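Local coordinates for heme-binding protein A (Haemophilus parasuis 29755, PDB 3TPA) that probably binds glutathione as the periplasmic solute-binding protein of a transport system, despite its name as a heme-binding protein, at residues K148-P152 with A452-Q456; N270-L276 with I478-S484; A295-I301 with I374-W379; L423-Q429 with F445-L449. The protein carries 1 engineered substitution. One frame throughout, in Å; residues are numbered along the deposited sequence.

Interaction 1: residues K148-P152 with A452-Q456; sequences KPNTP and AAQIQ. Engineered in segment 452-456: Ile455 (natural residue Thr). Unlike the reference sequence in segment 452-456: Ala453 (reference Val).
The loop after strand 141-146 lies against the C-terminal end of helix 443-453. The backbone of 148-150 is extended, and Thr151 turns to phi/psi -55/-38. Segment 452-456 comes off the end of helix 443-453, and Ile455 is extended (-110/138). CA atoms pair Pro149 with Gln454 at 5.2 Å and Thr151 with Ala453 at 5.5 Å. Two direct hydrogen bonds are made, both by Thr151. Its N donates to Ala453 O (2.8 Å, 171°). Its side chain, chi1 m, lets OG1 donate to Ile455 O at 2.7 Å; Ile455 is an engineered residue, but its backbone is what binds. Ala453 O also receives a CA-H...O contact from Asn150 CA at 3.4 Å. So Ala453 O takes its donor from the loop, while Ala452 O accepts from Arg461 NE of helix 458-475. Three waters satisfy more groups. One accepts from Lys148 NZ (2.9 Å) and donates to Gln454 OE1 (3.2 Å). A second donates to Thr151 OG1 and accepts from Gln456 NE2, both 2.9 Å. A third donates to Thr151 O (2.7 Å) and accepts from Gln456 NE2 (3.2 Å). Apolar contact is slight: Pro149 CB meets Gln454 CG at 3.7 Å. This is a loop-to-helix-end contact: a backbone N-H...O bond and a threonine hydroxyl tie the loop after strand 141-146, of the antiparallel five-stranded sheet, to the end of helix 443-453.

Interaction 2: residues N270-L276 with I478-S484; sequences NLAYIGL and IIPFAHS
Two adjacent inner strands of a mixed sheet, 261-276 and 478-491, run antiparallel here and carry a classic beta bulge. The axes of the two short strands approach to 4.5 Å at 156°. Asn270, chi1 p, clamps one end. Its O accepts from His483 ND1 (2.8 Å), its OD1 from Ser484 N (3.0 Å), and its ND2 donates to Ser484 OG (2.7 Å). Leu271 (chi1 t, chi2 p) sets CD1 3.7 Å from Pro480 CB. Ala272 forms a hydrogen-bonded pair with Ala482: its N donates to Ala482 O at 2.8 Å. Ala272 O accepts twice, from Phe481 N (3.1 Å) and Ala482 N (3.3 Å). This is the bulge, with Phe481 as the extra residue at phi/psi -131/-24. Tyr273 then pairs with Pro480, non-hydrogen-bonded, CA-CA 4.2 Å, so the missing N-H of Pro480 costs no bond to strand 261-276. Ile274 pairs with Ile479 through Ile274 N to Ile479 O (3.0 Å) and Ile479 N to Ile274 O (2.9 Å). Ile274 CD1 also meets Phe481 CE2 at 3.8 Å. Gly275 faces Ile478, CA-CA 4.6 Å, and Leu276 CD1 touches Ile479 CD1 at 4.0 Å. Strands 407-413 and 310-312 extend the sheet beyond the pair. On the Tyr273 side, Ile478 (chi1 p, chi2 t) places CD1 over the Tyr273 ring face, 3.8 Å from its centroid, in a CH-pi contact.

Interaction 3: residues A295-I301 with I374-W379; sequences ATDKKAI and IIQADW
This is mixed packing of a helix N-terminus and its preceding turn against the C-terminal half of helix 368-381, in the layer covering the six-stranded sheet. Residues 374-379 are regular helix. In 295-301 the chain leaves one helix at Ala295, makes an inverse gamma turn centred on Asp297, and starts helix 298-306. CA atoms pair Ala295 with Trp379 (6.1 Å), Thr296 with Ile375 (6.0 Å) and Ile301 with Ile374 (6.9 Å). Asp297, chi1 t, is the N-cap: its OD1 accepts from Ala300 N at 3.2 Å. No direct hydrogen bond joins the segments. The closer apolar contacts are Ile301 CD1 to Ile375 CD1 (3.4 Å), Ile301 CG1 to Ile374 CG2 (4.0 Å) and Ala295 CB to Trp379 CD1 (3.8 Å). Ala295 O lies at the edge of the indole, 3.4 Å from Trp379 CD1. The carboxylates of Asp297 and Asp378 are close, OD2 to OD2 4.3 Å. A water bridges them, donating to Asp297 OD2 (2.5 Å) and Asp378 OD2 (2.7 Å). Another water donates to Ala295 O (3.0 Å) and Asp378 OD2 (2.6 Å) and accepts from Asp297 N (2.9 Å). Asp378 also has a salt bridge to Lys381. Thr296 OG1 and Trp379 NE1 bond to Leu292 O, at the end of helix 286-294. Helix 335-344 touches Ala295 and Asp378, while strand 384-389 lies against Trp379 and strand 478-491 against Thr296 and Ile301.

Interaction 4: residues L423-Q429 with F445-L449; sequences LFPLFSQ and FEALL
Glu446 reaches over to Ser428 and Gln429, near the C-terminal end of helix 420-427. Its chi1 t, chi2 p conformation brings both carboxylate oxygens there. OE2 accepts from Ser428 OG at 2.6 Å, and OE1 accepts from Gln429 N at 2.8 Å and 175°. A water donates to Glu446 OE1 and to Phe427 O, 2.8 Å each. The helical segments 423-427 and 445-449 run roughly antiparallel, at 151°, with axes 11.0 Å apart at their closest. CA atoms pair Phe424 with Leu449 (6.9 Å) and Ser428 with Glu446 (6.4 Å). Segment 423-427 is kinked at Pro425, whose N has no bond to the turn before. Side chains fill the wide gap. Leu449 (chi1 m, chi2 t) sets CD2 3.8 Å from Leu423 CB, and CD1 3.7 Å from Leu423 O and 3.8 Å from Phe424 CA. Phe445, chi1 t, puts CE2 3.6 Å from Phe427 CB. Helix 458-475 continues the apolar layer, with Tyr465 and Val469 on Leu423 and Phe472 meeting the Phe427 ring. Trp440 packs edge-to-face with Phe445. Ser428 OG also bonds to Ala430 N. The contact thus joins an apolar Leu-Phe interface to a polar edge. There the carboxylate takes the hydroxyl and N-H of residues 428-429, so acid and backbone are fixed to each other without a countercharge among these partners.

Overall arrangement
Interactions 2 and 3 are neighbours, centres 13 Å apart. Lys298 NZ lies 2.9 Å from Pro480 O, and Ile375 CD1 packs 3.5 Å from Ile274 CD1, so the helices of interaction 3 cover the Ile274 face of the sheet. Interaction 4 touches interaction 2 from the opposite face, that of Tyr273 and Ile478: Phe427 CZ is 3.6 Å from Ile478 CD1, and Leu426 CD2 is 3.9 Å from Tyr273 OH. The strand pair therefore has helical groups on both faces, with centres 27 Å apart. Interactions 1 and 4 share helix 443-453, with centres 13 Å apart. Interaction 1 lies farthest from interaction 3, at 38 Å between centres.

Interaction 1: residues K148-P152 with A452-Q456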
loop_
_atom_site.group_PDB
_atom_site.type_symbol
_atom_site.label_atom_id
_atom_site.label_comp_id
_atom_site.label_asym_id
_atom_site.label_seq_id
_atom_site.Cartn_x
_atom_site.Cartn_y
_atom_site.Cartn_z
ATOM N N LYS A 148 15.767 -16.978 0.594
ATOM C CA LYS A 148 14.823 -18.037 0.934
ATOM C C LYS A 148 13.568 -17.852 0.109
ATOM O O LYS A 148 13.368 -16.791 -0.451
ATOM C CB LYS A 148 14.525 -18.087 2.441
ATOM C CG LYS A 148 13.906 -16.838 3.045
ATOM C CD LYS A 148 13.888 -16.921 4.582
ATOM C CE LYS A 148 12.913 -17.977 5.090
ATOM N NZ LYS A 148 12.937 -18.119 6.578
ATOM N N PRO A 149 12.737 -18.899 -0.002
ATOM C CA PRO A 149 11.566 -18.762 -0.871
ATOM C C PRO A 149 10.630 -17.712 -0.326
ATOM O O PRO A 149 10.480 -17.592 0.895
ATOM C CB PRO A 149 10.907 -20.141 -0.794
ATOM C CG PRO A 149 12.009 -21.069 -0.377
ATOM C CD PRO A 149 12.872 -20.265 0.538
ATOM N N ASN A 150 10.008 -16.961 -1.226
ATOM C CA ASN A 150 9.111 -15.908 -0.828
ATOM C C ASN A 150 8.116 -15.640 -1.940
ATOM O O ASN A 150 8.393 -14.867 -2.846
ATOM C CB ASN A 150 9.890 -14.628 -0.527
ATOM C CG ASN A 150 8.997 -13.516 -0.058
ATOM O OD1 ASN A 150 8.528 -12.704 -0.854
ATOM N ND2 ASN A 150 8.748 -13.472 1.242
ATOM N N THR A 151 6.959 -16.284 -1.876
ATOM C CA THR A 151 5.969 -16.145 -2.940
ATOM C C THR A 151 5.542 -14.695 -3.268
ATOM O O THR A 151 5.329 -14.354 -4.436
ATOM C CB THR A 151 4.748 -17.011 -2.656
ATOM O OG1 THR A 151 5.191 -18.357 -2.462
ATOM C CG2 THR A 151 3.760 -16.951 -3.817
ATOM N N PRO A 152 5.409 -13.843 -2.247
ATOM C CA PRO A 152 4.997 -12.450 -2.508
ATOM C C PRO A 152 5.995 -11.658 -3.351
ATOM O O PRO A 152 5.660 -10.604 -3.882
ATOM C CB PRO A 152 4.924 -11.851 -1.104
ATOM C CG PRO A 152 4.602 -13.010 -0.228
ATOM C CD PRO A 152 5.419 -14.144 -0.806
ATOM N N ALA A 452 2.840 -20.936 3.936
ATOM C CA ALA A 452 2.087 -20.177 2.943
ATOM C C ALA A 452 2.964 -19.207 2.169
ATOM O O ALA A 452 2.767 -19.013 0.980
ATOM C CB ALA A 452 0.919 -19.437 3.601
ATOM N N ALA A 453 3.918 -18.584 2.847
ATOM C CA ALA A 453 4.883 -17.691 2.192
ATOM C C ALA A 453 5.858 -18.389 1.259
ATOM O O ALA A 453 6.555 -17.738 0.473
ATOM C CB ALA A 453 5.667 -16.926 3.238
ATOM N N GLN A 454 5.948 -19.709 1.385
ATOM C CA GLN A 454 6.944 -20.495 0.655
ATOM C C GLN A 454 6.326 -21.491 -0.320
ATOM O O GLN A 454 7.026 -22.304 -0.913
ATOM C CB GLN A 454 7.916 -21.180 1.648
ATOM C CG GLN A 454 8.812 -20.084 2.275
ATOM C CD GLN A 454 9.298 -20.364 3.688
ATOM O OE1 GLN A 454 8.968 -19.622 4.632
ATOM N NE2 GLN A 454 10.117 -21.387 3.837
ATOM N N ILE A 455 5.008 -21.400 -0.474
ATOM C CA ILE A 455 4.259 -22.222 -1.421
ATOM C C ILE A 455 3.767 -21.325 -2.546
ATOM O O ILE A 455 3.295 -20.229 -2.284
ATOM C CB ILE A 455 3.009 -22.832 -0.778
ATOM C CG1 ILE A 455 3.367 -23.569 0.498
ATOM C CG2 ILE A 455 2.301 -23.745 -1.752
ATOM C CD1 ILE A 455 4.576 -24.387 0.378
ATOM N N GLN A 456 3.856 -21.808 -3.783
ATOM C CA GLN A 456 3.513 -21.016 -4.964
ATOM C C GLN A 456 2.023 -21.013 -5.287
ATOM O O GLN A 456 1.448 -19.971 -5.606
ATOM C CB GLN A 456 4.243 -21.565 -6.193
ATOM C CG GLN A 456 5.694 -21.169 -6.267
ATOM C CD GLN A 456 5.851 -19.710 -6.588
ATOM O OE1 GLN A 456 5.270 -19.208 -7.553
ATOM N NE2 GLN A 456 6.621 -19.010 -5.773
HETATM O O HOH W 1 10.653 -19.796 7.313
HETATM O O HOH W 2 7.817 -19.394 -3.170
HETATM O O HOH W 3 6.225 -15.855 -6.432
#

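Interaction 2: residues N270-L276 with I478-S484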
loop_
_atom_site.group_PDB
_atom_site.type_symbol
_atom_site.label_atom_id
_atom_site.label_comp_id
_atom_site.label_asym_id
_atom_site.label_seq_id
_atom_site.Cartn_x
_atom_site.Cartn_y
_atom_site.Cartn_z
ATOM N N ASN A 270 -5.841 -1.887 4.010
ATOM C CA ASN A 270 -5.400 -1.423 5.321
ATOM C C ASN A 270 -6.342 -1.964 6.387
ATOM O O ASN A 270 -7.340 -2.604 6.065
ATOM C CB ASN A 270 -5.290 0.128 5.378
ATOM C CG ASN A 270 -6.620 0.848 5.166
ATOM O OD1 ASN A 270 -7.679 0.324 5.457
ATOM N ND2 ASN A 270 -6.553 2.075 4.673
ATOM N N LEU A 271 -6.003 -1.745 7.647
ATOM C CA LEU A 271 -6.828 -2.198 8.768
ATOM C C LEU A 271 -6.633 -1.258 9.933
ATOM O O LEU A 271 -5.500 -0.949 10.309
ATOM C CB LEU A 271 -6.420 -3.607 9.220
ATOM C CG LEU A 271 -7.155 -4.172 10.458
ATOM C CD1 LEU A 271 -8.642 -4.349 10.164
ATOM C CD2 LEU A 271 -6.534 -5.521 10.951
ATOM N N ALA A 272 -7.740 -0.787 10.493
ATOM C CA ALA A 272 -7.695 -0.007 11.716
ATOM C C ALA A 272 -8.186 -0.957 12.773
ATOM O O ALA A 272 -9.189 -1.629 12.572
ATOM C CB ALA A 272 -8.623 1.197 11.620
ATOM N N TYR A 273 -7.486 -1.033 13.895
ATOM C CA TYR A 273 -7.830 -2.029 14.908
ATOM C C TYR A 273 -7.523 -1.504 16.292
ATOM O O TYR A 273 -6.829 -0.515 16.441
ATOM C CB TYR A 273 -7.058 -3.331 14.675
ATOM C CG TYR A 273 -5.556 -3.190 14.737
ATOM C CD1 TYR A 273 -4.867 -3.362 15.935
ATOM C CD2 TYR A 273 -4.818 -2.888 13.595
ATOM C CE1 TYR A 273 -3.487 -3.247 15.994
ATOM C CE2 TYR A 273 -3.437 -2.784 13.644
ATOM C CZ TYR A 273 -2.780 -2.957 14.842
ATOM O OH TYR A 273 -1.415 -2.827 14.894
ATOM N N ILE A 274 -8.027 -2.192 17.307
ATOM C CA ILE A 274 -7.611 -1.926 18.671
ATOM C C ILE A 274 -6.556 -2.979 19.004
ATOM O O ILE A 274 -6.836 -4.170 18.975
ATOM C CB ILE A 274 -8.789 -2.031 19.654
ATOM C CG1 ILE A 274 -9.908 -1.043 19.306
ATOM C CG2 ILE A 274 -8.318 -1.847 21.100
ATOM C CD1 ILE A 274 -9.489 0.457 19.372
ATOM N N GLY A 275 -5.338 -2.550 19.312
ATOM C CA GLY A 275 -4.284 -3.488 19.663
ATOM C C GLY A 275 -4.453 -3.816 21.134
ATOM O O GLY A 275 -4.860 -2.957 21.904
ATOM N N LEU A 276 -4.169 -5.060 21.515
ATOM C CA LEU A 276 -4.191 -5.460 22.914
ATOM C C LEU A 276 -2.867 -6.111 23.280
ATOM O O LEU A 276 -2.440 -7.087 22.654
ATOM C CB LEU A 276 -5.336 -6.440 23.165
ATOM C CG LEU A 276 -6.749 -5.952 22.842
ATOM C CD1 LEU A 276 -7.778 -7.098 23.002
ATOM C CD2 LEU A 276 -7.106 -4.778 23.736
ATOM N N ILE A 478 -5.875 -8.781 18.593
ATOM C CA ILE A 478 -6.281 -7.420 18.275
ATOM C C ILE A 478 -7.736 -7.510 17.872
ATOM O O ILE A 478 -8.232 -8.592 17.564
ATOM C CB ILE A 478 -5.480 -6.776 17.118
ATOM C CG1 ILE A 478 -5.757 -7.471 15.778
ATOM C CG2 ILE A 478 -3.948 -6.748 17.425
ATOM C CD1 ILE A 478 -5.059 -6.775 14.603
ATOM N N ILE A 479 -8.421 -6.375 17.892
ATOM C CA ILE A 479 -9.818 -6.310 17.494
ATOM C C ILE A 479 -9.900 -5.489 16.216
ATOM O O ILE A 479 -9.890 -4.264 16.265
ATOM C CB ILE A 479 -10.651 -5.630 18.595
ATOM C CG1 ILE A 479 -10.529 -6.394 19.919
ATOM C CG2 ILE A 479 -12.116 -5.504 18.183
ATOM C CD1 ILE A 479 -10.936 -5.601 21.144
ATOM N N PRO A 480 -9.968 -6.159 15.057
ATOM C CA PRO A 480 -10.150 -5.414 13.806
ATOM C C PRO A 480 -11.486 -4.696 13.824
ATOM O O PRO A 480 -12.463 -5.281 14.279
ATOM C CB PRO A 480 -10.186 -6.526 12.749
ATOM C CG PRO A 480 -9.376 -7.668 13.387
ATOM C CD PRO A 480 -9.855 -7.610 14.815
ATOM N N PHE A 481 -11.538 -3.453 13.356
ATOM C CA PHE A 481 -12.836 -2.794 13.205
ATOM C C PHE A 481 -13.130 -2.099 11.863
ATOM O O PHE A 481 -14.291 -1.934 11.512
ATOM C CB PHE A 481 -13.133 -1.855 14.391
ATOM C CG PHE A 481 -12.170 -0.694 14.528
ATOM C CD1 PHE A 481 -12.317 0.446 13.745
ATOM C CD2 PHE A 481 -11.141 -0.732 15.475
ATOM C CE1 PHE A 481 -11.441 1.525 13.873
ATOM C CE2 PHE A 481 -10.257 0.346 15.623
ATOM C CZ PHE A 481 -10.409 1.478 14.808
ATOM N N ALA A 482 -12.111 -1.688 11.110
ATOM C CA ALA A 482 -12.395 -0.975 9.864
ATOM C C ALA A 482 -11.335 -1.124 8.791
ATOM O O ALA A 482 -10.140 -1.313 9.077
ATOM C CB ALA A 482 -12.617 0.505 10.139
ATOM N N HIS A 483 -11.794 -1.052 7.552
ATOM C CA HIS A 483 -10.932 -0.739 6.434
ATOM C C HIS A 483 -11.368 0.635 5.930
ATOM O O HIS A 483 -12.554 0.961 5.952
ATOM C CB HIS A 483 -11.114 -1.749 5.301
ATOM C CG HIS A 483 -11.067 -3.181 5.748
ATOM N ND1 HIS A 483 -9.919 -3.767 6.219
ATOM C CD2 HIS A 483 -12.027 -4.128 5.784
ATOM C CE1 HIS A 483 -10.168 -5.035 6.522
ATOM N NE2 HIS A 483 -11.436 -5.279 6.263
ATOM N N SER A 484 -10.428 1.457 5.484
ATOM C CA SER A 484 -10.846 2.753 4.947
ATOM C C SER A 484 -11.339 2.529 3.525
ATOM O O SER A 484 -11.063 1.486 2.919
ATOM C CB SER A 484 -9.690 3.751 4.962
ATOM O OG SER A 484 -8.784 3.468 3.903
#

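Interaction 3: residues A295-I301 with I374-W379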
loop_
_atom_site.group_PDB
_atom_site.type_symbol
_atom_site.label_atom_id
_atom_site.label_comp_id
_atom_site.label_asym_id
_atom_site.label_seq_id
_atom_site.Cartn_x
_atom_site.Cartn_y
_atom_site.Cartn_z
ATOM N N ALA A 295 -17.493 -6.125 23.292
ATOM C CA ALA A 295 -17.876 -4.794 23.752
ATOM C C ALA A 295 -17.294 -3.690 22.877
ATOM O O ALA A 295 -17.142 -2.563 23.324
ATOM C CB ALA A 295 -17.467 -4.589 25.201
ATOM N N THR A 296 -16.947 -4.035 21.641
ATOM C CA THR A 296 -16.450 -3.068 20.666
ATOM C C THR A 296 -17.544 -2.893 19.616
ATOM O O THR A 296 -17.841 -3.809 18.848
ATOM C CB THR A 296 -15.097 -3.515 20.013
ATOM O OG1 THR A 296 -14.109 -3.703 21.030
ATOM C CG2 THR A 296 -14.571 -2.459 19.031
ATOM N N ASP A 297 -18.170 -1.716 19.624
ATOM C CA ASP A 297 -19.265 -1.399 18.708
ATOM C C ASP A 297 -18.658 -0.925 17.394
ATOM O O ASP A 297 -18.438 0.266 17.209
ATOM C CB ASP A 297 -20.128 -0.276 19.303
ATOM C CG ASP A 297 -21.492 -0.159 18.632
ATOM O OD1 ASP A 297 -21.636 -0.603 17.479
ATOM O OD2 ASP A 297 -22.422 0.398 19.257
ATOM N N LYS A 298 -18.362 -1.859 16.492
ATOM C CA LYS A 298 -17.649 -1.521 15.262
ATOM C C LYS A 298 -18.491 -0.640 14.331
ATOM O O LYS A 298 -17.974 0.291 13.724
ATOM C CB LYS A 298 -17.188 -2.784 14.525
ATOM C CG LYS A 298 -16.289 -3.725 15.365
ATOM C CD LYS A 298 -15.876 -4.985 14.591
ATOM C CE LYS A 298 -15.178 -6.001 15.506
ATOM N NZ LYS A 298 -14.597 -7.143 14.730
ATOM N N LYS A 299 -19.778 -0.949 14.203
ATOM C CA LYS A 299 -20.658 -0.147 13.348
ATOM C C LYS A 299 -20.729 1.308 13.831
ATOM O O LYS A 299 -20.658 2.227 13.024
ATOM C CB LYS A 299 -22.067 -0.736 13.296
ATOM C CG LYS A 299 -23.034 0.012 12.363
ATOM C CD LYS A 299 -24.487 -0.397 12.626
ATOM C CE LYS A 299 -25.451 0.217 11.611
ATOM N NZ LYS A 299 -25.488 1.707 11.644
ATOM N N ALA A 300 -20.867 1.503 15.143
ATOM C CA ALA A 300 -20.844 2.853 15.728
ATOM C C ALA A 300 -19.538 3.580 15.395
ATOM O O ALA A 300 -19.547 4.732 15.013
ATOM C CB ALA A 300 -21.026 2.792 17.256
ATOM N N ILE A 301 -18.413 2.891 15.557
ATOM C CA ILE A 301 -17.106 3.491 15.286
ATOM C C ILE A 301 -16.985 3.932 13.836
ATOM O O ILE A 301 -16.663 5.079 13.544
ATOM C CB ILE A 301 -15.960 2.509 15.621
ATOM C CG1 ILE A 301 -15.964 2.228 17.118
ATOM C CG2 ILE A 301 -14.604 3.066 15.187
ATOM C CD1 ILE A 301 -14.998 1.142 17.547
ATOM N N ILE A 374 -15.469 6.182 22.072
ATOM C CA ILE A 374 -16.622 5.289 21.915
ATOM C C ILE A 374 -16.360 3.985 22.648
ATOM O O ILE A 374 -17.197 3.474 23.410
ATOM C CB ILE A 374 -16.894 4.995 20.423
ATOM C CG1 ILE A 374 -17.477 6.234 19.743
ATOM C CG2 ILE A 374 -17.843 3.797 20.255
ATOM C CD1 ILE A 374 -17.415 6.173 18.257
ATOM N N ILE A 375 -15.171 3.450 22.432
ATOM C CA ILE A 375 -14.777 2.207 23.086
ATOM C C ILE A 375 -14.724 2.372 24.601
ATOM O O ILE A 375 -15.244 1.546 25.328
ATOM C CB ILE A 375 -13.434 1.711 22.538
ATOM C CG1 ILE A 375 -13.668 1.027 21.195
ATOM C CG2 ILE A 375 -12.794 0.738 23.488
ATOM C CD1 ILE A 375 -12.739 1.508 20.120
ATOM N N GLN A 376 -14.113 3.456 25.069
ATOM C CA GLN A 376 -14.070 3.747 26.501
ATOM C C GLN A 376 -15.467 3.696 27.156
ATOM O O GLN A 376 -15.624 3.129 28.240
ATOM C CB GLN A 376 -13.423 5.112 26.748
ATOM C CG GLN A 376 -13.461 5.581 28.196
ATOM C CD GLN A 376 -12.891 6.987 28.353
ATOM O OE1 GLN A 376 -13.270 7.902 27.628
ATOM N NE2 GLN A 376 -11.966 7.157 29.286
ATOM N N ALA A 377 -16.469 4.275 26.494
ATOM C CA ALA A 377 -17.834 4.350 27.050
ATOM C C ALA A 377 -18.515 2.996 27.146
ATOM O O ALA A 377 -19.215 2.714 28.124
ATOM C CB ALA A 377 -18.713 5.315 26.233
ATOM N N ASP A 378 -18.334 2.160 26.127
ATOM C CA ASP A 378 -18.895 0.809 26.159
ATOM C C ASP A 378 -18.126 -0.073 27.133
ATOM O O ASP A 378 -18.719 -0.802 27.928
ATOM C CB ASP A 378 -18.928 0.183 24.761
ATOM C CG ASP A 378 -20.012 0.790 23.885
ATOM O OD1 ASP A 378 -21.070 1.143 24.442
ATOM O OD2 ASP A 378 -19.812 0.922 22.655
ATOM N N TRP A 379 -16.802 -0.008 27.089
ATOM C CA TRP A 379 -16.020 -0.804 28.021
ATOM C C TRP A 379 -16.402 -0.484 29.476
ATOM O O TRP A 379 -16.480 -1.381 30.313
ATOM C CB TRP A 379 -14.516 -0.631 27.781
ATOM C CG TRP A 379 -13.984 -1.357 26.544
ATOM C CD1 TRP A 379 -14.711 -2.011 25.587
ATOM C CD2 TRP A 379 -12.609 -1.500 26.162
ATOM N NE1 TRP A 379 -13.878 -2.527 24.622
ATOM C CE2 TRP A 379 -12.583 -2.229 24.952
ATOM C CE3 TRP A 379 -11.400 -1.064 26.717
ATOM C CZ2 TRP A 379 -11.394 -2.549 24.294
ATOM C CZ3 TRP A 379 -10.219 -1.368 26.057
ATOM C CH2 TRP A 379 -10.225 -2.111 24.861
HETATM O O HOH W 4 -17.499 -0.005 21.825
HETATM O O HOH W 5 -22.104 1.687 21.370
#

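Interaction 4: residues L423-Q429 with F445-L449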
loop_
_atom_site.group_PDB
_atom_site.type_symbol
_atom_site.label_atom_id
_atom_site.label_comp_id
_atom_site.label_asym_id
_atom_site.label_seq_id
_atom_site.Cartn_x
_atom_site.Cartn_y
_atom_site.Cartn_z
ATOM N N LEU A 423 -0.451 -10.472 7.747
ATOM C CA LEU A 423 -0.346 -11.401 8.882
ATOM C C LEU A 423 1.053 -11.572 9.477
ATOM O O LEU A 423 1.206 -11.707 10.687
ATOM C CB LEU A 423 -0.883 -12.770 8.490
ATOM C CG LEU A 423 -2.336 -12.793 7.997
ATOM C CD1 LEU A 423 -2.644 -14.186 7.520
ATOM C CD2 LEU A 423 -3.306 -12.392 9.088
ATOM N N PHE A 424 2.077 -11.566 8.640
ATOM C CA PHE A 424 3.434 -11.694 9.172
ATOM C C PHE A 424 3.880 -10.428 9.937
ATOM O O PHE A 424 4.384 -10.525 11.051
ATOM C CB PHE A 424 4.434 -12.087 8.061
ATOM C CG PHE A 424 5.792 -12.466 8.579
ATOM C CD1 PHE A 424 6.066 -13.778 8.970
ATOM C CD2 PHE A 424 6.785 -11.522 8.683
ATOM C CE1 PHE A 424 7.324 -14.135 9.456
ATOM C CE2 PHE A 424 8.043 -11.866 9.159
ATOM C CZ PHE A 424 8.315 -13.168 9.554
ATOM N N PRO A 425 3.708 -9.240 9.343
ATOM C CA PRO A 425 4.089 -8.048 10.116
ATOM C C PRO A 425 3.334 -7.914 11.439
ATOM O O PRO A 425 3.931 -7.517 12.451
ATOM C CB PRO A 425 3.730 -6.895 9.176
ATOM C CG PRO A 425 3.910 -7.473 7.807
ATOM C CD PRO A 425 3.428 -8.913 7.936
ATOM N N LEU A 426 2.037 -8.224 11.425
ATOM C CA LEU A 426 1.190 -8.036 12.606
ATOM C C LEU A 426 1.324 -9.121 13.675
ATOM O O LEU A 426 1.124 -8.861 14.859
ATOM C CB LEU A 426 -0.280 -7.965 12.191
ATOM C CG LEU A 426 -0.640 -6.700 11.417
ATOM C CD1 LEU A 426 -2.092 -6.698 10.969
ATOM C CD2 LEU A 426 -0.335 -5.488 12.280
ATOM N N PHE A 427 1.627 -10.343 13.269
ATOM C CA PHE A 427 1.447 -11.476 14.185
ATOM C C PHE A 427 2.628 -12.459 14.265
ATOM O O PHE A 427 2.546 -13.480 14.952
ATOM C CB PHE A 427 0.158 -12.245 13.819
ATOM C CG PHE A 427 -1.095 -11.386 13.792
ATOM C CD1 PHE A 427 -1.439 -10.584 14.870
ATOM C CD2 PHE A 427 -1.926 -11.394 12.676
ATOM C CE1 PHE A 427 -2.598 -9.802 14.840
ATOM C CE2 PHE A 427 -3.075 -10.611 12.625
ATOM C CZ PHE A 427 -3.410 -9.804 13.706
ATOM N N SER A 428 3.714 -12.195 13.551
ATOM C CA SER A 428 4.857 -13.116 13.642
ATOM C C SER A 428 5.639 -12.903 14.928
ATOM O O SER A 428 5.820 -11.770 15.385
ATOM C CB SER A 428 5.820 -12.978 12.460
ATOM O OG SER A 428 6.946 -13.833 12.640
ATOM N N GLN A 429 6.112 -14.000 15.507
ATOM C CA GLN A 429 6.992 -13.908 16.662
ATOM C C GLN A 429 8.201 -13.045 16.325
ATOM O O GLN A 429 8.736 -12.351 17.177
ATOM C CB GLN A 429 7.461 -15.291 17.106
ATOM C CG GLN A 429 8.136 -15.277 18.460
ATOM C CD GLN A 429 8.051 -16.612 19.169
ATOM O OE1 GLN A 429 7.691 -16.681 20.347
ATOM N NE2 GLN A 429 8.383 -17.683 18.456
ATOM N N PHE A 445 0.051 -21.357 14.088
ATOM C CA PHE A 445 -0.197 -20.165 13.285
ATOM C C PHE A 445 1.103 -19.761 12.578
ATOM O O PHE A 445 1.113 -19.509 11.374
ATOM C CB PHE A 445 -0.736 -19.029 14.178
ATOM C CG PHE A 445 -0.829 -17.696 13.484
ATOM C CD1 PHE A 445 -2.014 -17.292 12.880
ATOM C CD2 PHE A 445 0.271 -16.860 13.417
ATOM C CE1 PHE A 445 -2.104 -16.080 12.217
ATOM C CE2 PHE A 445 0.190 -15.649 12.768
ATOM C CZ PHE A 445 -1.003 -15.257 12.167
ATOM N N GLU A 446 2.202 -19.724 13.320
ATOM C CA GLU A 446 3.482 -19.296 12.741
ATOM C C GLU A 446 3.948 -20.261 11.645
ATOM O O GLU A 446 4.566 -19.839 10.662
ATOM C CB GLU A 446 4.564 -19.174 13.834
ATOM C CG GLU A 446 5.880 -18.533 13.366
ATOM C CD GLU A 446 5.855 -17.011 13.431
ATOM O OE1 GLU A 446 5.320 -16.443 14.409
ATOM O OE2 GLU A 446 6.377 -16.370 12.502
ATOM N N ALA A 447 3.675 -21.557 11.822
ATOM C CA ALA A 447 4.045 -22.558 10.823
ATOM C C ALA A 447 3.230 -22.401 9.544
ATOM O O ALA A 447 3.764 -22.540 8.438
ATOM C CB ALA A 447 3.892 -23.985 11.390
ATOM N N LEU A 448 1.937 -22.107 9.690
ATOM C CA LEU A 448 1.101 -21.843 8.522
ATOM C C LEU A 448 1.591 -20.618 7.741
ATOM O O LEU A 448 1.576 -20.621 6.511
ATOM C CB LEU A 448 -0.369 -21.661 8.905
ATOM C CG LEU A 448 -1.068 -22.898 9.465
ATOM C CD1 LEU A 448 -2.429 -22.526 10.017
ATOM C CD2 LEU A 448 -1.200 -23.956 8.371
ATOM N N LEU A 449 2.027 -19.572 8.441
ATOM C CA LEU A 449 2.509 -18.375 7.730
ATOM C C LEU A 449 3.760 -18.714 6.929
ATOM O O LEU A 449 3.917 -18.291 5.784
ATOM C CB LEU A 449 2.818 -17.203 8.676
ATOM C CG LEU A 449 1.680 -16.541 9.446
ATOM C CD1 LEU A 449 2.140 -15.183 9.984
ATOM C CD2 LEU A 449 0.463 -16.372 8.534
HETATM O O HOH W 6 2.793 -16.187 15.634
#